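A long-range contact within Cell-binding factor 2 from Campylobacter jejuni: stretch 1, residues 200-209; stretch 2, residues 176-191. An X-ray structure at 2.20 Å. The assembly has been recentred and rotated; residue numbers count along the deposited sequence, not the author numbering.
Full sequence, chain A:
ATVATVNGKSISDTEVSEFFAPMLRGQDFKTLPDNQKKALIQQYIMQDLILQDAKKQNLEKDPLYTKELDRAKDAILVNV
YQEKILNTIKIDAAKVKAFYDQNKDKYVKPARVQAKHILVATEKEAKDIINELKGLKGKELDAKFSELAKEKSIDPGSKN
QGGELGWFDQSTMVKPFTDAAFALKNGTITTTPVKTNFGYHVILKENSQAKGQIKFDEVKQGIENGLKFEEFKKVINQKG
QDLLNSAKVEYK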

ATOM      1  N   TYR A 200      31.544 -24.023  -8.793  1.00 62.31           N
ATOM      2  CA  TYR A 200      31.065 -25.354  -9.200  1.00 60.48           C
ATOM      3  C   TYR A 200      29.893 -25.799  -8.321  1.00 59.55           C
ATOM      4  O   TYR A 200      30.034 -25.877  -7.097  1.00 58.77           O
ATOM      5  CB  TYR A 200      32.201 -26.388  -9.112  1.00 61.32           C
ATOM      6  CG  TYR A 200      33.307 -26.172 -10.129  1.00 65.48           C
ATOM      7  CD1 TYR A 200      34.432 -25.402  -9.825  1.00 70.26           C
ATOM      8  CD2 TYR A 200      33.187 -26.665 -11.419  1.00 68.33           C
ATOM      9  CE1 TYR A 200      35.421 -25.160 -10.782  1.00 70.71           C
ATOM     10  CE2 TYR A 200      34.165 -26.423 -12.378  1.00 72.50           C
ATOM     11  CZ  TYR A 200      35.268 -25.666 -12.057  1.00 69.26           C
ATOM     12  OH  TYR A 200      36.218 -25.449 -13.022  1.00 73.44           O
ATOM     13  N   HIS A 201      28.740 -26.094  -8.939  1.00 57.03           N
ATOM     14  CA  HIS A 201      27.535 -26.456  -8.181  1.00 53.99           C
ATOM     15  C   HIS A 201      27.178 -27.925  -8.307  1.00 53.90           C
ATOM     16  O   HIS A 201      27.298 -28.511  -9.372  1.00 53.65           O
ATOM     17  CB  HIS A 201      26.323 -25.640  -8.616  1.00 52.66           C
ATOM     18  CG  HIS A 201      26.624 -24.213  -8.931  1.00 53.07           C
ATOM     19  ND1 HIS A 201      25.883 -23.170  -8.415  1.00 56.26           N
ATOM     20  CD2 HIS A 201      27.549 -23.652  -9.744  1.00 52.84           C
ATOM     21  CE1 HIS A 201      26.320 -22.031  -8.922  1.00 51.23           C
ATOM     22  NE2 HIS A 201      27.330 -22.296  -9.730  1.00 52.34           N
ATOM     23  N   VAL A 202      26.626 -28.478  -7.234  1.00 53.26           N
ATOM     24  CA  VAL A 202      25.798 -29.664  -7.322  1.00 52.05           C
ATOM     25  C   VAL A 202      24.333 -29.308  -7.054  1.00 52.16           C
ATOM     26  O   VAL A 202      24.000 -28.718  -6.019  1.00 52.36           O
ATOM     27  CB  VAL A 202      26.268 -30.743  -6.311  1.00 52.90           C
ATOM     28  CG1 VAL A 202      25.472 -32.033  -6.485  1.00 49.72           C
ATOM     29  CG2 VAL A 202      27.790 -30.995  -6.458  1.00 50.11           C
ATOM     30  N   ILE A 203      23.453 -29.736  -7.956  1.00 50.57           N
ATOM     31  CA  ILE A 203      22.030 -29.386  -7.891  1.00 47.82           C
ATOM     32  C   ILE A 203      21.193 -30.629  -7.592  1.00 47.85           C
ATOM     33  O   ILE A 203      21.427 -31.706  -8.171  1.00 48.23           O
ATOM     34  CB  ILE A 203      21.571 -28.806  -9.214  1.00 47.96           C
ATOM     35  CG1 ILE A 203      22.527 -27.693  -9.663  1.00 46.41           C
ATOM     36  CG2 ILE A 203      20.126 -28.323  -9.123  1.00 48.03           C
ATOM     37  CD1 ILE A 203      22.017 -26.913 -10.850  1.00 41.82           C
ATOM     38  N   LEU A 204      20.288 -30.509  -6.624  1.00 44.26           N
ATOM     39  CA  LEU A 204      19.247 -31.514  -6.433  1.00 46.79           C
ATOM     40  C   LEU A 204      17.871 -30.935  -6.794  1.00 46.91           C
ATOM     41  O   LEU A 204      17.441 -29.950  -6.198  1.00 45.74           O
ATOM     42  CB  LEU A 204      19.233 -32.016  -4.990  1.00 44.57           C
ATOM     43  CG  LEU A 204      18.020 -32.852  -4.611  1.00 46.17           C
ATOM     44  CD1 LEU A 204      17.996 -34.185  -5.381  1.00 41.10           C
ATOM     45  CD2 LEU A 204      17.991 -33.080  -3.120  1.00 47.03           C
ATOM     46  N   LYS A 205      17.200 -31.541  -7.773  1.00 47.09           N
ATOM     47  CA  LYS A 205      15.886 -31.070  -8.190  1.00 47.60           C
ATOM     48  C   LYS A 205      14.787 -31.782  -7.425  1.00 48.71           C
ATOM     49  O   LYS A 205      14.684 -33.006  -7.472  1.00 48.24           O
ATOM     50  CB  LYS A 205      15.682 -31.272  -9.697  1.00 48.92           C
ATOM     51  N   GLU A 206      13.945 -31.007  -6.749  1.00 48.47           N
ATOM     52  CA  GLU A 206      12.883 -31.576  -5.928  1.00 49.74           C
ATOM     53  C   GLU A 206      11.610 -31.787  -6.761  1.00 50.25           C
ATOM     54  O   GLU A 206      10.940 -32.817  -6.638  1.00 49.62           O
ATOM     55  CB  GLU A 206      12.600 -30.663  -4.729  1.00 49.34           C
ATOM     56  CG  GLU A 206      11.570 -31.213  -3.727  1.00 55.79           C
ATOM     57  CD  GLU A 206      11.386 -30.318  -2.498  1.00 57.93           C
ATOM     58  OE1 GLU A 206      12.226 -29.415  -2.272  1.00 55.16           O
ATOM     59  OE2 GLU A 206      10.401 -30.527  -1.755  1.00 62.14           O
ATOM     60  N   ASN A 207      11.274 -30.796  -7.583  1.00 49.81           N
ATOM     61  CA  ASN A 207      10.006 -30.790  -8.327  1.00 50.21           C
ATOM     62  C   ASN A 207      10.142 -29.944  -9.590  1.00 48.95           C
ATOM     63  O   ASN A 207      11.121 -29.201  -9.749  1.00 49.38           O
ATOM     64  CB  ASN A 207       8.861 -30.245  -7.455  1.00 49.43           C
ATOM     65  CG  ASN A 207       7.517 -30.917  -7.749  1.00 53.73           C
ATOM     66  OD1 ASN A 207       7.326 -31.519  -8.804  1.00 51.56           O
ATOM     67  ND2 ASN A 207       6.569 -30.783  -6.823  1.00 54.36           N
ATOM     68  N   SER A 208       9.162 -30.062 -10.480  1.00 47.31           N
ATOM     69  CA  SER A 208       9.108 -29.235 -11.676  1.00 48.29           C
ATOM     70  C   SER A 208       7.667 -28.847 -11.968  1.00 47.14           C
ATOM     71  O   SER A 208       6.737 -29.549 -11.583  1.00 45.75           O
ATOM     72  CB  SER A 208       9.670 -30.011 -12.856  1.00 46.77           C
ATOM     73  OG  SER A 208      11.043 -30.257 -12.638  1.00 57.81           O
ATOM     74  N   GLN A 209       7.489 -27.769 -12.712  1.00 47.10           N
ATOM     75  CA  GLN A 209       6.180 -27.456 -13.270  1.00 49.39           C
ATOM     76  C   GLN A 209       6.376 -27.128 -14.734  1.00 46.67           C
ATOM     77  O   GLN A 209       7.249 -26.340 -15.068  1.00 47.26           O
ATOM     78  CB  GLN A 209       5.582 -26.248 -12.546  1.00 49.15           C
ATOM     79  CG  GLN A 209       4.082 -26.113 -12.700  1.00 56.01           C
ATOM     80  CD  GLN A 209       3.518 -24.992 -11.823  1.00 64.71           C
ATOM     81  OE1 GLN A 209       3.508 -23.819 -12.219  1.00 69.02           O
ATOM     82  NE2 GLN A 209       3.100 -25.343 -10.610  1.00 61.89           N
TER
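Stretch 2, residues 176-191: PFTDAAFALKNGTITT

A strand is often covered by the segment that precedes it in sequence, and Cell-binding factor 2 gives a compact example in which a helix and a turn run along one strand and a short extended run then doubles back beside it. Residues 200-209 lie in a strand that begins earlier in the chain. Stretch 2 enters as the last part of a helix, 176-183, whose axis passes 8.7 Å from that of the strand, with 46° between their N-to-C directions (signed crossing angle -46°). Leu184 leaves helical conformation, a type II turn follows from Lys185 to Thr188, and the chain then runs back antiparallel to the strand, so that Leu204 pairs with Ile189 at a CA-CA distance of 4.2 Å.

The principal bump is Ile203, which loses more surface to the contact than any other residue. Its CA-to-CB bond points sideways, but the m, t rotamer carries CD1 to the helix, where it lies over the face of the Phe177 ring, 3.6 Å from the ring centroid. The hollow is completed by two alanines: Ile203 CD1 is 4.2 Å from Ala181 CB and 4.4 Å from Ala180 CB. Beyond them Leu184 takes up the other branch, its CD1 lying 4.1 Å from Ile203 CG2. Phe177 also meets His201, whose ND1 is 3.5 Å from Phe177 CD2; the two ring planes are inclined at 55°, an oblique fit.

From the turn onward, backbone hydrogen bonds join the side-chain contacts. Thr190 N donates to Ile203 O at 2.9 Å, Lys205 N to Thr188 O at 3.0 Å, and Gly187 N to Lys205 O at 2.6 Å. Gly187 has a positive phi of 77°, a conformation that by itself favours glycine, and this is where the type II turn needs it. Thr188 OG1 braces the turn by donating to Lys185 O at 2.6 Å. Leu204 and Ile189 share one face of the pairing, with Leu204 CD1 3.7 Å from Ile189 CG2, while Thr190 points toward the strand and sets its CG2 3.7 Å from Val202 CG1. Lys205, modelled only to CB, rests that atom 4.2 Å from Leu184 CB.

At the far end the contact turns polar. Asn186 reaches along the strand, and its ND2 donates to Ser208 OG at 3.0 Å. A water bridges the two stretches nearby, donating to Ala181 O at 2.7 Å and Leu184 O at 3.1 Å and lying 3.0 Å from Ser208 OG, so that the last turn of the helix and the residue after it are linked through the water to the same Ser208 OG that Asn186 ND2 holds.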

ATOM      1  N   PRO A 176      23.665 -21.325 -17.458  1.00 65.76           N
ATOM      2  CA  PRO A 176      24.326 -22.616 -17.246  1.00 63.76           C
ATOM      3  C   PRO A 176      23.781 -23.381 -16.022  1.00 62.15           C
ATOM      4  O   PRO A 176      23.647 -24.608 -16.066  1.00 61.40           O
ATOM      5  CB  PRO A 176      25.811 -22.239 -17.062  1.00 63.56           C
ATOM      6  CG  PRO A 176      25.831 -20.722 -16.882  1.00 63.13           C
ATOM      7  CD  PRO A 176      24.625 -20.215 -17.601  1.00 65.25           C
ATOM      8  N   PHE A 177      23.438 -22.656 -14.956  1.00 60.05           N
ATOM      9  CA  PHE A 177      22.766 -23.252 -13.796  1.00 57.17           C
ATOM     10  C   PHE A 177      21.342 -23.687 -14.178  1.00 57.21           C
ATOM     11  O   PHE A 177      20.961 -24.851 -14.006  1.00 56.85           O
ATOM     12  CB  PHE A 177      22.733 -22.247 -12.626  1.00 56.65           C
ATOM     13  CG  PHE A 177      22.220 -22.830 -11.333  1.00 51.19           C
ATOM     14  CD1 PHE A 177      20.873 -22.751 -11.007  1.00 48.59           C
ATOM     15  CD2 PHE A 177      23.081 -23.499 -10.463  1.00 52.85           C
ATOM     16  CE1 PHE A 177      20.376 -23.319  -9.821  1.00 42.54           C
ATOM     17  CE2 PHE A 177      22.592 -24.109  -9.298  1.00 48.46           C
ATOM     18  CZ  PHE A 177      21.228 -24.009  -8.984  1.00 46.95           C
ATOM     19  N   THR A 178      20.586 -22.735 -14.715  1.00 56.40           N
ATOM     20  CA  THR A 178      19.248 -22.936 -15.265  1.00 58.09           C
ATOM     21  C   THR A 178      19.144 -24.127 -16.236  1.00 57.65           C
ATOM     22  O   THR A 178      18.230 -24.943 -16.124  1.00 58.34           O
ATOM     23  CB  THR A 178      18.790 -21.631 -15.961  1.00 58.44           C
ATOM     24  OG1 THR A 178      18.674 -20.604 -14.976  1.00 61.08           O
ATOM     25  CG2 THR A 178      17.463 -21.796 -16.655  1.00 59.08           C
ATOM     26  N   ASP A 179      20.085 -24.222 -17.171  1.00 56.32           N
ATOM     27  CA  ASP A 179      20.145 -25.340 -18.101  1.00 57.09           C
ATOM     28  C   ASP A 179      20.193 -26.689 -17.390  1.00 55.24           C
ATOM     29  O   ASP A 179      19.403 -27.586 -17.687  1.00 56.57           O
ATOM     30  CB  ASP A 179      21.346 -25.206 -19.053  1.00 58.67           C
ATOM     31  CG  ASP A 179      21.104 -24.185 -20.176  1.00 62.17           C
ATOM     32  OD1 ASP A 179      19.992 -23.599 -20.246  1.00 58.79           O
ATOM     33  OD2 ASP A 179      22.043 -23.958 -20.974  1.00 65.53           O
ATOM     34  N   ALA A 180      21.136 -26.863 -16.478  1.00 52.05           N
ATOM     35  CA  ALA A 180      21.239 -28.155 -15.810  1.00 49.66           C
ATOM     36  C   ALA A 180      19.995 -28.471 -14.966  1.00 47.47           C
ATOM     37  O   ALA A 180      19.529 -29.614 -14.944  1.00 47.55           O
ATOM     38  CB  ALA A 180      22.514 -28.245 -14.978  1.00 48.92           C
ATOM     39  N   ALA A 181      19.428 -27.451 -14.320  1.00 45.96           N
ATOM     40  CA  ALA A 181      18.338 -27.673 -13.376  1.00 46.11           C
ATOM     41  C   ALA A 181      17.020 -28.040 -14.080  1.00 45.50           C
ATOM     42  O   ALA A 181      16.265 -28.887 -13.600  1.00 44.68           O
ATOM     43  CB  ALA A 181      18.146 -26.459 -12.466  1.00 46.01           C
ATOM     44  N   PHE A 182      16.778 -27.433 -15.234  1.00 44.69           N
ATOM     45  CA  PHE A 182      15.676 -27.854 -16.105  1.00 47.49           C
ATOM     46  C   PHE A 182      15.854 -29.222 -16.764  1.00 46.86           C
ATOM     47  O   PHE A 182      14.866 -29.901 -17.050  1.00 45.64           O
ATOM     48  CB  PHE A 182      15.331 -26.779 -17.138  1.00 46.42           C
ATOM     49  CG  PHE A 182      14.461 -25.685 -16.589  1.00 50.39           C
ATOM     50  CD1 PHE A 182      14.994 -24.712 -15.764  1.00 54.46           C
ATOM     51  CD2 PHE A 182      13.089 -25.712 -16.768  1.00 57.98           C
ATOM     52  CE1 PHE A 182      14.187 -23.720 -15.222  1.00 59.02           C
ATOM     53  CE2 PHE A 182      12.273 -24.705 -16.243  1.00 56.93           C
ATOM     54  CZ  PHE A 182      12.827 -23.706 -15.484  1.00 59.06           C
ATOM     55  N   ALA A 183      17.100 -29.637 -16.990  1.00 44.98           N
ATOM     56  CA  ALA A 183      17.332 -30.920 -17.639  1.00 45.97           C
ATOM     57  C   ALA A 183      17.101 -32.116 -16.725  1.00 47.39           C
ATOM     58  O   ALA A 183      16.722 -33.185 -17.195  1.00 51.03           O
ATOM     59  CB  ALA A 183      18.703 -30.978 -18.259  1.00 45.87           C
ATOM     60  N   LEU A 184      17.300 -31.938 -15.422  1.00 46.49           N
ATOM     61  CA  LEU A 184      17.246 -33.052 -14.488  1.00 46.89           C
ATOM     62  C   LEU A 184      15.862 -33.642 -14.369  1.00 46.40           C
ATOM     63  O   LEU A 184      14.859 -32.943 -14.524  1.00 48.54           O
ATOM     64  CB  LEU A 184      17.711 -32.625 -13.089  1.00 46.04           C
ATOM     65  CG  LEU A 184      19.189 -32.231 -12.962  1.00 49.51           C
ATOM     66  CD1 LEU A 184      19.381 -31.317 -11.765  1.00 53.79           C
ATOM     67  CD2 LEU A 184      20.080 -33.473 -12.858  1.00 45.18           C
ATOM     68  N   LYS A 185      15.815 -34.887 -13.933  1.00 45.22           N
ATOM     69  CA  LYS A 185      14.583 -35.489 -13.481  1.00 47.71           C
ATOM     70  C   LYS A 185      14.348 -35.177 -12.004  1.00 47.23           C
ATOM     71  O   LYS A 185      15.291 -34.919 -11.265  1.00 47.75           O
ATOM     72  CB  LYS A 185      14.626 -37.000 -13.735  1.00 48.80           C
ATOM     73  CG  LYS A 185      14.660 -37.355 -15.236  1.00 53.90           C
ATOM     74  CD  LYS A 185      15.870 -38.233 -15.574  1.00 63.16           C
ATOM     75  N   ASN A 186      13.082 -35.064 -11.623  1.00 46.72           N
ATOM     76  CA  ASN A 186      12.704 -34.855 -10.234  1.00 47.91           C
ATOM     77  C   ASN A 186      13.387 -35.857  -9.296  1.00 49.12           C
ATOM     78  O   ASN A 186      13.535 -37.029  -9.629  1.00 47.77           O
ATOM     79  CB  ASN A 186      11.191 -34.971 -10.084  1.00 45.85           C
ATOM     80  CG  ASN A 186      10.448 -33.862 -10.818  1.00 46.50           C
ATOM     81  OD1 ASN A 186       9.313 -34.055 -11.239  1.00 48.92           O
ATOM     82  ND2 ASN A 186      11.082 -32.701 -10.967  1.00 35.10           N
ATOM     83  N   GLY A 187      13.813 -35.370  -8.136  1.00 49.94           N
ATOM     84  CA  GLY A 187      14.413 -36.218  -7.113  1.00 53.04           C
ATOM     85  C   GLY A 187      15.854 -36.626  -7.395  1.00 54.65           C
ATOM     86  O   GLY A 187      16.384 -37.532  -6.731  1.00 55.04           O
ATOM     87  N   THR A 188      16.489 -35.989  -8.384  1.00 52.92           N
ATOM     88  CA  THR A 188      17.842 -36.393  -8.781  1.00 52.97           C
ATOM     89  C   THR A 188      18.819 -35.238  -8.696  1.00 53.63           C
ATOM     90  O   THR A 188      18.425 -34.062  -8.761  1.00 52.20           O
ATOM     91  CB  THR A 188      17.914 -36.947 -10.231  1.00 53.12           C
ATOM     92  OG1 THR A 188      17.676 -35.896 -11.181  1.00 54.18           O
ATOM     93  CG2 THR A 188      16.914 -38.097 -10.451  1.00 56.75           C
ATOM     94  N   ILE A 189      20.100 -35.591  -8.654  1.00 52.80           N
ATOM     95  CA  ILE A 189      21.172 -34.605  -8.612  1.00 54.92           C
ATOM     96  C   ILE A 189      21.888 -34.535  -9.949  1.00 54.34           C
ATOM     97  O   ILE A 189      21.871 -35.485 -10.720  1.00 53.94           O
ATOM     98  CB  ILE A 189      22.214 -34.904  -7.494  1.00 54.26           C
ATOM     99  CG1 ILE A 189      22.766 -36.337  -7.633  1.00 56.25           C
ATOM    100  CG2 ILE A 189      21.595 -34.668  -6.113  1.00 51.44           C
ATOM    101  CD1 ILE A 189      24.295 -36.435  -7.505  1.00 58.53           C
ATOM    102  N   THR A 190      22.482 -33.385 -10.219  1.00 55.63           N
ATOM    103  CA  THR A 190      23.508 -33.270 -11.222  1.00 58.32           C
ATOM    104  C   THR A 190      24.673 -34.211 -10.866  1.00 60.50           C
ATOM    105  O   THR A 190      25.262 -34.131  -9.773  1.00 58.74           O
ATOM    106  CB  THR A 190      23.990 -31.811 -11.339  1.00 58.50           C
ATOM    107  OG1 THR A 190      24.977 -31.723 -12.367  1.00 66.30           O
ATOM    108  CG2 THR A 190      24.612 -31.349 -10.040  1.00 51.61           C
ATOM    109  N   THR A 191      24.888 -35.195 -11.734  1.00 61.52           N
ATOM    110  CA  THR A 191      25.996 -36.138 -11.596  1.00 63.65           C
ATOM    111  C   THR A 191      27.276 -35.561 -12.199  1.00 64.28           C
ATOM    112  O   THR A 191      28.345 -36.157 -12.082  1.00 66.15           O
ATOM    113  CB  THR A 191      25.662 -37.493 -12.275  1.00 63.39           C
ATOM    114  OG1 THR A 191      24.848 -38.283 -11.397  1.00 63.87           O
ATOM    115  CG2 THR A 191      26.935 -38.265 -12.602  1.00 67.81           C
TER
HETATM  116  O   HOH W   1      13.916 -30.258 -13.338  1.00 46.01           O
HETATM  117  O   HOH W   2       7.316 -32.229 -12.117  1.00 59.39           O